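PDB 4Z80: cytoadherence-linked asexual protein from Toxoplasma gondii, which supplies a rhoptry neck protein (RON2L1) segment that binds the apical membrane antigen AMA4, a pairing that belongs to the moving junction of host-cell invasion. Local coordinates for the interface of chains B and A. Sequence-based numbering; all coordinates share one arbitrary frame. Chains: chain A, Cytoadherence-linked asexual protein; chain B, EGF family domain-containing protein.

Three patches seat the RON2L1 peptide, chain A, on AMA4, chain B. The peptide's helix 10-17 carries much of contacts 2 and 3 and touches contact 1 through A:Ser12. Contact 1 holds the extended stretch leading into the helix; its C-alpha centre lies about 12 Å from that of contact 3, with which it shares A:Ser12, and about 14 Å from that of contact 2. Contacts 2 and 3 are about 5 Å apart and share A:Ser11, A:Pro15 and B:Leu158, so they are neighbouring sides of one seat. Strand-like pairing before the helix, and docking of the helix with residues that follow it, would fix both position and direction of the peptide.

Contact 1: the interface of chains B and A. Residues chain B 269-270; chain A 6-8, 12.
B:Lys269 and A:Gln8 pair as an antiparallel beta bridge, the way the extended start of this RON2-type peptide docks on its AMA-family receptor. The tight part is main chain. The backbone N of B:Ser270 donates to the carbonyl O of A:Val7 at 2.9 Å, and two angles describe a well-directed bond: 154° at the hydrogen, and 165° at the acceptor, close to a straight line with the C=O bond. The B:Ser270 CB merely lies beside this bond. Alongside, the CA of B:Lys269 packs at 4.0 Å against the CB of A:Gln8. On the helix side, the B:Lys269 CB comes to 3.8 Å from the hydroxyl OG of A:Ser12. Within the peptide, that hydroxyl receives the amide NE2 of A:Gln8 at 2.7 Å, almost in the plane of the amide. This bond should limit rotation of the glutamine amide and probably ties the extended stretch to helix 10-17. The loose part lies toward the first modelled residue. The lysine chain leaves with CG opposite the backbone N (chi1 -179°) and stays extended, which carries its CE to 3.9 Å from the CG2 methyl of A:Ile6. The two chains cross obliquely, and A:Ile6 is poorly ordered, so this apolar touch probably adds less definition than the main-chain bond.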
ATOM      1  N   LYS B 269      16.565  10.499  11.386  1.00 17.25           N
ATOM      2  CA  LYS B 269      17.598  10.755  12.383  1.00 20.09           C
ATOM      3  C   LYS B 269      17.407   9.764  13.521  1.00 21.27           C
ATOM      4  O   LYS B 269      16.270   9.464  13.899  1.00 21.21           O
ATOM      5  CB  LYS B 269      17.521  12.195  12.879  1.00 24.65           C
ATOM      6  CG  LYS B 269      18.561  12.567  13.907  1.00 29.08           C
ATOM      7  CD  LYS B 269      18.498  14.063  14.140  1.00 39.44           C
ATOM      8  CE  LYS B 269      19.547  14.542  15.122  1.00 54.52           C
ATOM      9  NZ  LYS B 269      19.603  16.031  15.152  1.00 59.01           N
ATOM     10  N   SER B 270      18.523   9.259  14.044  1.00 23.31           N
ATOM     11  CA  SER B 270      18.527   8.198  15.049  1.00 23.90           C
ATOM     12  C   SER B 270      17.475   8.441  16.123  1.00 23.03           C
ATOM     13  O   SER B 270      17.387   9.530  16.685  1.00 25.40           O
ATOM     14  CB  SER B 270      19.918   8.084  15.688  1.00 27.34           C
ATOM     15  OG  SER B 270      20.094   6.826  16.313  1.00 37.42           O
TER
ATOM     16  N   ILE A   6      26.258  11.377  15.068  1.00 44.59           N
ATOM     17  CA  ILE A   6      24.820  11.137  14.988  1.00 51.87           C
ATOM     18  C   ILE A   6      24.475  10.470  13.665  1.00 40.16           C
ATOM     19  O   ILE A   6      24.893  10.942  12.606  1.00 45.32           O
ATOM     20  CB  ILE A   6      23.994  12.438  15.087  1.00 54.01           C
ATOM     21  CG1 ILE A   6      24.550  13.389  16.155  1.00 57.42           C
ATOM     22  CG2 ILE A   6      22.533  12.111  15.371  1.00 51.42           C
ATOM     23  CD1 ILE A   6      24.713  14.813  15.653  1.00 51.56           C
ATOM     24  N   VAL A   7      23.706   9.386  13.715  1.00 38.43           N
ATOM     25  CA  VAL A   7      23.258   8.741  12.485  1.00 23.63           C
ATOM     26  C   VAL A   7      22.021   9.451  11.950  1.00 23.20           C
ATOM     27  O   VAL A   7      21.018   9.606  12.641  1.00 24.24           O
ATOM     28  CB  VAL A   7      22.946   7.247  12.688  1.00 31.50           C
ATOM     29  CG1 VAL A   7      22.417   6.631  11.396  1.00 31.49           C
ATOM     30  CG2 VAL A   7      24.195   6.508  13.147  1.00 39.40           C
ATOM     31  N   GLN A   8      22.112   9.888  10.702  1.00 22.91           N
ATOM     32  CA  GLN A   8      20.972  10.463  10.007  1.00 18.25           C
ATOM     33  C   GLN A   8      21.198  10.288   8.522  1.00 19.78           C
ATOM     34  O   GLN A   8      22.345  10.184   8.075  1.00 18.63           O
ATOM     35  CB  GLN A   8      20.795  11.940  10.364  1.00 24.10           C
ATOM     36  CG  GLN A   8      21.911  12.826   9.859  1.00 23.22           C
ATOM     37  CD  GLN A   8      21.884  14.220  10.463  1.00 27.12           C
ATOM     38  OE1 GLN A   8      22.906  14.707  10.952  1.00 31.73           O
ATOM     39  NE2 GLN A   8      20.724  14.873  10.424  1.00 22.43           N
ATOM     40  N   SER A  12      17.751  14.206   6.013  1.00 15.30           N
ATOM     41  CA  SER A  12      17.736  14.778   7.360  1.00 15.33           C
ATOM     42  C   SER A  12      18.820  15.836   7.514  1.00 17.49           C
ATOM     43  O   SER A  12      18.594  16.903   8.092  1.00 18.22           O
ATOM     44  CB  SER A  12      17.918  13.673   8.409  1.00 14.71           C
ATOM     45  OG  SER A  12      18.216  14.211   9.690  1.00 17.28           O
TER

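Contact 2: the interface of chains B and A. Residues chain B 158, 163-164; chain A 11, 14-15, 23, 34.
The phenol ring of B:Tyr163 meets the AMA4-bound RON2L1 peptide along its CD2-CE2 side, with peptide carbons on opposite sides of the ring plane. On one side, the A:Ala14 methyl CB lies above and well outside the CD2 edge, 3.9 Å from CD2; on the other, the A:Pro34 CB sits more nearly above CE2, just beyond the rim, at 3.9 Å. The proline is inclined to the ring and does not lie flat on it. At the edge, in the ring plane, lies water 2, which is shared by the B:Asn164 amide ND2 at 2.9 Å and by the carbonyl oxygens of A:Ala14 and A:Pro34. This water therefore joins the receptor to two separate stretches of the peptide. Water 1 lies 2.9 Å from the A:Ser11 hydroxyl OG and also bonds the backbone N of B:Tyr163.

The A:Ala14 CB is also met by the B:Leu158 CD1 branch at 3.7 Å and, from a side well away from it, by B:Asn164 ND2 at 3.8 Å. The other leucine branch, CD2, turns toward A:Met23, 4.0 Å from its carbonyl O. A:Met23 curls its chain back, bent at chi2 (-82°) and chi3 (-70°), which brings its terminal methyl CE to 3.9 Å from the B:Leu158 CA.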
ATOM      1  N   LEU B 158      11.124  19.155   1.976  1.00 14.78           N
ATOM      2  CA  LEU B 158      12.044  20.043   1.242  1.00 16.29           C
ATOM      3  C   LEU B 158      11.423  20.426  -0.101  1.00 17.51           C
ATOM      4  O   LEU B 158      10.333  19.979  -0.436  1.00 18.41           O
ATOM      5  CB  LEU B 158      13.422  19.391   1.050  1.00 16.55           C
ATOM      6  CG  LEU B 158      14.076  18.901   2.344  1.00 15.49           C
ATOM      7  CD1 LEU B 158      15.406  18.217   2.069  1.00 16.72           C
ATOM      8  CD2 LEU B 158      14.252  20.038   3.337  1.00 18.86           C
ATOM      9  N   TYR B 163      16.950  16.473  -2.790  1.00 16.81           N
ATOM     10  CA  TYR B 163      17.138  17.911  -2.600  1.00 15.67           C
ATOM     11  C   TYR B 163      18.562  18.350  -2.954  1.00 19.07           C
ATOM     12  O   TYR B 163      18.759  19.456  -3.464  1.00 19.82           O
ATOM     13  CB  TYR B 163      16.813  18.338  -1.165  1.00 16.05           C
ATOM     14  CG  TYR B 163      17.155  19.798  -0.927  1.00 16.75           C
ATOM     15  CD1 TYR B 163      16.310  20.810  -1.370  1.00 16.56           C
ATOM     16  CD2 TYR B 163      18.340  20.161  -0.302  1.00 19.07           C
ATOM     17  CE1 TYR B 163      16.628  22.143  -1.180  1.00 18.37           C
ATOM     18  CE2 TYR B 163      18.664  21.491  -0.104  1.00 17.43           C
ATOM     19  CZ  TYR B 163      17.808  22.475  -0.545  1.00 18.75           C
ATOM     20  OH  TYR B 163      18.150  23.797  -0.350  1.00 19.14           O
ATOM     21  N   ASN B 164      19.552  17.511  -2.662  1.00 17.65           N
ATOM     22  CA  ASN B 164      20.925  17.801  -3.072  1.00 18.93           C
ATOM     23  C   ASN B 164      21.583  16.555  -3.650  1.00 22.74           C
ATOM     24  O   ASN B 164      21.025  15.464  -3.578  1.00 18.53           O
ATOM     25  CB  ASN B 164      21.739  18.369  -1.898  1.00 22.14           C
ATOM     26  CG  ASN B 164      21.963  17.365  -0.779  1.00 19.38           C
ATOM     27  OD1 ASN B 164      22.275  16.201  -1.018  1.00 18.96           O
ATOM     28  ND2 ASN B 164      21.831  17.827   0.459  1.00 18.96           N
TER
ATOM     29  N   SER A  11      18.694  13.302   3.607  1.00 16.17           N
ATOM     30  CA  SER A  11      17.584  14.246   3.578  1.00 15.58           C
ATOM     31  C   SER A  11      17.394  14.912   4.944  1.00 14.66           C
ATOM     32  O   SER A  11      16.949  16.059   5.025  1.00 17.61           O
ATOM     33  CB  SER A  11      16.302  13.555   3.121  1.00 16.67           C
ATOM     34  OG  SER A  11      16.341  13.359   1.717  1.00 16.25           O
ATOM     35  N   ALA A  14      20.128  17.506   5.094  1.00 15.39           N
ATOM     36  CA  ALA A  14      20.022  18.517   4.032  1.00 17.83           C
ATOM     37  C   ALA A  14      19.722  19.945   4.529  1.00 18.88           C
ATOM     38  O   ALA A  14      20.398  20.882   4.115  1.00 19.24           O
ATOM     39  CB  ALA A  14      18.972  18.094   3.004  1.00 17.35           C
ATOM     40  N   PRO A  15      18.716  20.129   5.402  1.00 17.06           N
ATOM     41  CA  PRO A  15      18.430  21.510   5.830  1.00 16.95           C
ATOM     42  C   PRO A  15      19.601  22.197   6.529  1.00 18.94           C
ATOM     43  O   PRO A  15      19.672  23.422   6.536  1.00 19.41           O
ATOM     44  CB  PRO A  15      17.240  21.353   6.793  1.00 19.15           C
ATOM     45  CG  PRO A  15      17.083  19.891   7.027  1.00 19.85           C
ATOM     46  CD  PRO A  15      17.703  19.178   5.887  1.00 16.89           C
ATOM     47  N   MET A  23      13.636  24.680   4.533  1.00 18.46           N
ATOM     48  CA  MET A  23      13.024  23.877   3.476  0.60 19.91           C
ATOM     49  C   MET A  23      13.669  24.078   2.107  1.00 19.98           C
ATOM     50  O   MET A  23      13.393  23.316   1.180  1.00 19.75           O
ATOM     51  CB  MET A  23      11.531  24.187   3.385  0.60 22.24           C
ATOM     52  CG  MET A  23      10.721  23.630   4.546  0.60 27.67           C
ATOM     53  SD  MET A  23      10.313  21.882   4.341  0.60 27.92           S
ATOM     54  CE  MET A  23       9.125  21.987   2.998  0.60 31.58           C
ATOM     55  N   PRO A  34      22.078  24.522  -2.773  1.00 25.02           N
ATOM     56  CA  PRO A  34      21.639  23.402  -1.934  1.00 22.60           C
ATOM     57  C   PRO A  34      22.664  22.901  -0.945  1.00 22.74           C
ATOM     58  O   PRO A  34      22.289  22.462   0.097  1.00 21.82           O
ATOM     59  CB  PRO A  34      21.242  22.331  -2.924  1.00 29.96           C
ATOM     60  CG  PRO A  34      21.966  22.628  -4.154  1.00 34.58           C
ATOM     61  CD  PRO A  34      21.945  24.068  -4.241  1.00 24.49           C
TER
HETATM   62  O   HOH W   1      15.737  14.979  -0.632  1.00 16.35           O
HETATM   63  O   HOH W   2      21.396  20.418   1.576  1.00 18.66           O

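Contact 3: the interface of chains B and A. Residues chain B 129, 157-158; chain A 11-12, 15-16, 22.
Helix 10-17 presents the main-chain carbonyl of A:Ser11 to B:Tyr157, while A:Pro22, which follows a cis peptide bond, turns its ring toward the backbone of B:Ser129. The phenol OH of B:Tyr157 donates to A:Ser11 O at 3.1 Å. The approach is bent, 137° at the acceptor, with the donor tilted 34° from the carbonyl plane. A:Pro15 has no N-H to give this carbonyl in the usual helical pattern, and the tyrosine hydroxyl probably compensates. A:Pro15 crosses the tyrosine at about a right angle, its CG 3.5 Å from the OH. B:Leu158 CG lies over one face of the tyrosine ring near the rim, and A:Ser11 C lies in plane at the edge.

On the other flank, the B:Ser129 OG, held opposite its backbone N (chi1 172°), donates to the carboxylate OE2 of A:Glu16 at 2.8 Å. It meets the syn side, somewhat out of plane. The serine CB rests on A:Pro15 CG at 3.9 Å, and A:Pro22 CB approaches the B:Ser129 O at 3.4 Å. The site probably helps AMA4 recognise the RON2L1 helix and the loop after it, which holds A:Pro22 between A:Cys20 and A:Cys26, a disulfide pair of this protein.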
ATOM      1  N   SER B 129      13.329  20.231  10.917  1.00 16.96           N
ATOM      2  CA  SER B 129      14.320  21.243  11.271  1.00 20.01           C
ATOM      3  C   SER B 129      13.668  22.614  11.260  1.00 13.93           C
ATOM      4  O   SER B 129      12.751  22.869  10.480  1.00 17.54           O
ATOM      5  CB  SER B 129      15.505  21.219  10.302  1.00 20.82           C
ATOM      6  OG  SER B 129      16.372  22.323  10.531  1.00 22.54           O
ATOM      7  N   TYR B 157       8.610  16.826   1.406  1.00 14.60           N
ATOM      8  CA  TYR B 157       9.632  17.269   2.348  1.00 14.70           C
ATOM      9  C   TYR B 157      10.752  17.942   1.553  1.00 16.35           C
ATOM     10  O   TYR B 157      11.239  17.380   0.573  1.00 16.41           O
ATOM     11  CB  TYR B 157      10.164  16.092   3.180  1.00 14.49           C
ATOM     12  CG  TYR B 157      11.327  16.462   4.064  1.00 16.43           C
ATOM     13  CD1 TYR B 157      11.167  17.335   5.134  1.00 17.65           C
ATOM     14  CD2 TYR B 157      12.591  15.944   3.826  1.00 19.10           C
ATOM     15  CE1 TYR B 157      12.244  17.681   5.935  1.00 19.26           C
ATOM     16  CE2 TYR B 157      13.663  16.279   4.623  1.00 16.63           C
ATOM     17  CZ  TYR B 157      13.491  17.147   5.665  1.00 18.13           C
ATOM     18  OH  TYR B 157      14.578  17.477   6.445  1.00 22.70           O
ATOM     19  N   LEU B 158      11.124  19.155   1.976  1.00 14.78           N
ATOM     20  CA  LEU B 158      12.044  20.043   1.242  1.00 16.29           C
ATOM     21  C   LEU B 158      11.423  20.426  -0.101  1.00 17.51           C
ATOM     22  O   LEU B 158      10.333  19.979  -0.436  1.00 18.41           O
ATOM     23  CB  LEU B 158      13.422  19.391   1.050  1.00 16.55           C
ATOM     24  CG  LEU B 158      14.076  18.901   2.344  1.00 15.49           C
ATOM     25  CD1 LEU B 158      15.406  18.217   2.069  1.00 16.72           C
ATOM     26  CD2 LEU B 158      14.252  20.038   3.337  1.00 18.86           C
TER
ATOM     27  N   SER A  11      18.694  13.302   3.607  1.00 16.17           N
ATOM     28  CA  SER A  11      17.584  14.246   3.578  1.00 15.58           C
ATOM     29  C   SER A  11      17.394  14.912   4.944  1.00 14.66           C
ATOM     30  O   SER A  11      16.949  16.059   5.025  1.00 17.61           O
ATOM     31  CB  SER A  11      16.302  13.555   3.121  1.00 16.67           C
ATOM     32  OG  SER A  11      16.341  13.359   1.717  1.00 16.25           O
ATOM     33  N   SER A  12      17.751  14.206   6.013  1.00 15.30           N
ATOM     34  CA  SER A  12      17.736  14.778   7.360  1.00 15.33           C
ATOM     35  C   SER A  12      18.820  15.836   7.514  1.00 17.49           C
ATOM     36  O   SER A  12      18.594  16.903   8.092  1.00 18.22           O
ATOM     37  CB  SER A  12      17.918  13.673   8.409  1.00 14.71           C
ATOM     38  OG  SER A  12      18.216  14.211   9.690  1.00 17.28           O
ATOM     39  N   PRO A  15      18.716  20.129   5.402  1.00 17.06           N
ATOM     40  CA  PRO A  15      18.430  21.510   5.830  1.00 16.95           C
ATOM     41  C   PRO A  15      19.601  22.197   6.529  1.00 18.94           C
ATOM     42  O   PRO A  15      19.672  23.422   6.536  1.00 19.41           O
ATOM     43  CB  PRO A  15      17.240  21.353   6.793  1.00 19.15           C
ATOM     44  CG  PRO A  15      17.083  19.891   7.027  1.00 19.85           C
ATOM     45  CD  PRO A  15      17.703  19.178   5.887  1.00 16.89           C
ATOM     46  N   GLU A  16      20.510  21.419   7.097  1.00 18.16           N
ATOM     47  CA  GLU A  16      21.640  21.970   7.836  1.00 18.41           C
ATOM     48  C   GLU A  16      22.791  22.358   6.898  1.00 22.43           C
ATOM     49  O   GLU A  16      23.732  23.040   7.311  1.00 23.70           O
ATOM     50  CB  GLU A  16      22.117  20.960   8.880  1.00 20.52           C
ATOM     51  CG  GLU A  16      20.969  20.297   9.655  1.00 21.88           C
ATOM     52  CD  GLU A  16      20.038  21.314  10.288  1.00 24.96           C
ATOM     53  OE1 GLU A  16      20.512  22.418  10.633  1.00 25.32           O
ATOM     54  OE2 GLU A  16      18.834  21.017  10.433  1.00 24.84           O
ATOM     55  N   PRO A  22      14.734  26.437   6.443  1.00 18.17           N
ATOM     56  CA  PRO A  22      14.800  24.993   6.686  1.00 19.40           C
ATOM     57  C   PRO A  22      14.253  24.104   5.563  1.00 20.59           C
ATOM     58  O   PRO A  22      14.398  22.882   5.675  1.00 22.31           O
ATOM     59  CB  PRO A  22      13.943  24.831   7.942  1.00 19.49           C
ATOM     60  CG  PRO A  22      12.898  25.878   7.799  1.00 18.90           C
ATOM     61  CD  PRO A  22      13.588  27.052   7.139  1.00 19.36           C
TER